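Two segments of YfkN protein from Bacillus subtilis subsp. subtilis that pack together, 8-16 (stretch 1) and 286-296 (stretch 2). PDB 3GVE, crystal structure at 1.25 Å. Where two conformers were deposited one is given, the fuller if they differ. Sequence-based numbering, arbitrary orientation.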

# COMPACT_ATOMS: atom_id res chain seq x y z
N PRO A 8 4.03 47.40 2.88
CA PRO A 8 4.70 46.61 1.84
C PRO A 8 4.70 45.12 2.22
O PRO A 8 4.96 44.81 3.37
CB PRO A 8 6.15 47.15 1.88
CG PRO A 8 6.18 48.25 2.84
CD PRO A 8 5.03 48.03 3.75
N GLN A 9 4.40 44.23 1.29
CA GLN A 9 4.24 42.88 1.74
C GLN A 9 5.51 42.03 1.57
O GLN A 9 6.40 42.37 0.86
CB GLN A 9 3.06 42.22 1.01
CG GLN A 9 1.77 43.04 1.00
CD GLN A 9 0.61 42.32 0.43
OE1 GLN A 9 -0.47 42.37 0.98
NE2 GLN A 9 0.83 41.59 -0.62
N VAL A 10 5.54 40.92 2.27
CA VAL A 10 6.49 39.81 2.03
C VAL A 10 5.71 38.61 1.45
O VAL A 10 4.77 38.16 2.04
CB VAL A 10 7.20 39.38 3.31
CG1 VAL A 10 8.09 38.21 3.04
CG2 VAL A 10 8.03 40.57 3.92
N HIS A 11 6.13 38.09 0.30
CA HIS A 11 5.50 36.88 -0.20
C HIS A 11 6.35 35.69 0.27
O HIS A 11 7.46 35.55 -0.19
CB HIS A 11 5.38 36.93 -1.73
CG HIS A 11 4.83 35.69 -2.35
ND1 HIS A 11 5.03 35.38 -3.67
CD2 HIS A 11 4.09 34.68 -1.83
CE1 HIS A 11 4.42 34.24 -3.95
NE2 HIS A 11 3.87 33.78 -2.85
N LEU A 12 5.82 34.89 1.17
CA LEU A 12 6.51 33.71 1.67
C LEU A 12 5.82 32.47 1.08
O LEU A 12 4.61 32.36 1.11
CB LEU A 12 6.43 33.69 3.20
CG LEU A 12 7.03 32.48 3.90
CD1 LEU A 12 8.53 32.42 3.63
CD2 LEU A 12 6.77 32.55 5.39
N SER A 13 6.60 31.56 0.51
CA SER A 13 6.06 30.31 -0.03
C SER A 13 6.54 29.16 0.83
O SER A 13 7.68 29.12 1.24
CB SER A 13 6.54 30.09 -1.45
OG SER A 13 5.99 31.06 -2.32
N ILE A 14 5.65 28.22 1.10
CA ILE A 14 6.01 27.02 1.85
C ILE A 14 5.72 25.83 0.96
O ILE A 14 4.61 25.65 0.52
CB ILE A 14 5.16 26.90 3.14
CG1 ILE A 14 5.32 28.13 4.04
CG2 ILE A 14 5.55 25.64 3.92
CD1 ILE A 14 4.14 28.34 4.95
N LEU A 15 6.75 25.03 0.71
CA LEU A 15 6.60 23.79 -0.08
C LEU A 15 6.61 22.61 0.88
O LEU A 15 7.37 22.61 1.82
CB LEU A 15 7.75 23.67 -1.06
CG LEU A 15 8.04 24.90 -1.93
CD1 LEU A 15 9.19 24.58 -2.87
CD2 LEU A 15 6.81 25.33 -2.72
N ALA A 16 5.76 21.61 0.63
CA ALA A 16 5.57 20.51 1.59
C ALA A 16 5.43 19.14 0.96
O ALA A 16 4.68 18.96 -0.01
CB ALA A 16 4.34 20.78 2.46
N TYR A 286 2.30 14.45 -5.27
CA TYR A 286 1.97 15.87 -5.32
C TYR A 286 2.94 16.61 -4.41
O TYR A 286 3.48 16.03 -3.47
CB TYR A 286 0.55 16.11 -4.82
CG TYR A 286 -0.55 15.79 -5.79
CD1 TYR A 286 -1.25 16.80 -6.42
CD2 TYR A 286 -0.91 14.48 -6.06
CE1 TYR A 286 -2.29 16.51 -7.30
CE2 TYR A 286 -1.94 14.19 -6.94
CZ TYR A 286 -2.61 15.21 -7.55
OH TYR A 286 -3.63 14.92 -8.43
N LEU A 287 3.15 17.89 -4.70
CA LEU A 287 3.83 18.82 -3.80
C LEU A 287 2.77 19.80 -3.27
O LEU A 287 1.96 20.31 -4.02
CB LEU A 287 4.89 19.60 -4.55
CG LEU A 287 5.72 20.56 -3.70
CD1 LEU A 287 6.58 19.77 -2.73
CD2 LEU A 287 6.58 21.45 -4.60
N GLY A 288 2.81 20.07 -1.97
CA GLY A 288 1.95 21.09 -1.39
C GLY A 288 2.61 22.45 -1.50
O GLY A 288 3.81 22.57 -1.35
N VAL A 289 1.81 23.47 -1.74
CA VAL A 289 2.31 24.83 -1.92
C VAL A 289 1.39 25.79 -1.20
O VAL A 289 0.24 25.90 -1.54
CB VAL A 289 2.40 25.22 -3.43
CG1 VAL A 289 2.98 26.62 -3.60
CG2 VAL A 289 3.23 24.20 -4.20
N ILE A 290 1.92 26.47 -0.19
CA ILE A 290 1.18 27.53 0.48
C ILE A 290 1.87 28.87 0.25
O ILE A 290 3.05 29.01 0.45
CB ILE A 290 1.07 27.26 1.99
CG1 ILE A 290 0.13 26.06 2.22
CG2 ILE A 290 0.60 28.48 2.73
CD1 ILE A 290 -0.04 25.68 3.68
N ASP A 291 1.09 29.84 -0.20
CA ASP A 291 1.56 31.21 -0.38
C ASP A 291 0.97 32.07 0.72
O ASP A 291 -0.22 32.05 0.95
CB ASP A 291 1.18 31.73 -1.77
CG ASP A 291 1.91 30.98 -2.87
OD1 ASP A 291 3.12 31.13 -2.99
OD2 ASP A 291 1.27 30.20 -3.59
N LEU A 292 1.84 32.80 1.40
CA LEU A 292 1.44 33.79 2.40
C LEU A 292 1.86 35.18 1.93
O LEU A 292 2.99 35.37 1.55
CB LEU A 292 2.10 33.51 3.74
CG LEU A 292 1.80 32.16 4.40
CD1 LEU A 292 2.50 32.00 5.74
CD2 LEU A 292 0.29 31.92 4.52
N LYS A 293 0.91 36.13 2.07
CA LYS A 293 1.32 37.59 1.89
C LYS A 293 1.26 38.18 3.29
O LYS A 293 0.25 38.29 3.92
CB LYS A 293 0.35 38.30 0.97
CG LYS A 293 0.41 37.81 -0.38
CD LYS A 293 -0.58 38.50 -1.35
CE LYS A 293 -0.46 37.97 -2.76
NZ LYS A 293 -1.49 38.66 -3.72
N LEU A 294 2.39 38.46 3.78
CA LEU A 294 2.65 39.01 5.11
C LEU A 294 2.76 40.52 5.07
O LEU A 294 3.33 41.08 4.16
CB LEU A 294 3.95 38.45 5.70
CG LEU A 294 4.19 36.95 5.62
CD1 LEU A 294 5.55 36.65 6.21
CD2 LEU A 294 3.12 36.27 6.40
N GLU A 295 2.21 41.17 6.09
CA GLU A 295 2.25 42.63 6.19
C GLU A 295 2.67 43.05 7.57
O GLU A 295 2.22 42.44 8.52
CB GLU A 295 0.88 43.23 5.88
CG GLU A 295 0.72 43.59 4.45
CD GLU A 295 -0.67 44.07 4.12
OE1 GLU A 295 -1.31 44.64 4.99
OE2 GLU A 295 -1.11 43.86 2.99
N LYS A 296 3.48 44.03 7.68
CA LYS A 296 3.83 44.40 9.03
C LYS A 296 3.14 45.70 9.44
O LYS A 296 3.24 46.65 8.72
CB LYS A 296 5.35 44.50 9.19
CG LYS A 296 5.81 44.89 10.61
CD LYS A 296 7.12 44.20 11.03
CE LYS A 296 8.37 45.08 11.34
NZ LYS A 296 9.55 44.35 11.95

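What holds these two segments together, more than 270 residues apart in sequence? They run antiparallel as neighbouring strands, and the backbone supplies a regular ladder. V10 and L294 bond to each other in both directions, V10 N to L294 O at 2.9 Å and L294 N to V10 O at 3.0 Å. The same paired arrangement recurs at L12 with L292, I14 with I290 and A16 with G288, every second residue along each strand. Between these pairs, CA-H...O contacts fill in, such as S13 CA to I290 O at 3.3 Å.

How do I14 and L294, among the residues most covered here, use their side chains? Both lie on the same face as V10, L12, I290 and L292. I14 CD1 lies 4.2 Å from I290 CG2, its direct partner, and 4.1 Å from L292 CD1, so one methyl spans two neighbours of that face. L294 does likewise further along: its CB is 4.1 Å from V10 CB, and its CD1 lies 4.3 Å from both V10 CB and L12 CB. Contacts therefore run diagonally as well as straight across, knitting the buried side chains into a continuous layer.

What does Q9, the most covered residue of all, contribute? Its backbone makes a CA-H...O contact, Q9 CA to L294 O at 3.2 Å. Its side chain lies on the other face, with E295 and K293. Q9 OE1 is modelled 2.6 Å from E295 OE2, but the orientation of the amide is uncertain, so the nature of that approach remains open.

Where is the face of H11, S13 and D291 tied by hydrogen bonds? D291 accepts two at a single oxygen: H11 NE2 reaches D291 OD1 at 2.8 Å, and S13 OG donates to D291 OD1 at 2.9 Å. H11 and S13 project from the same face, two residues apart, which lets both converge on one carboxylate.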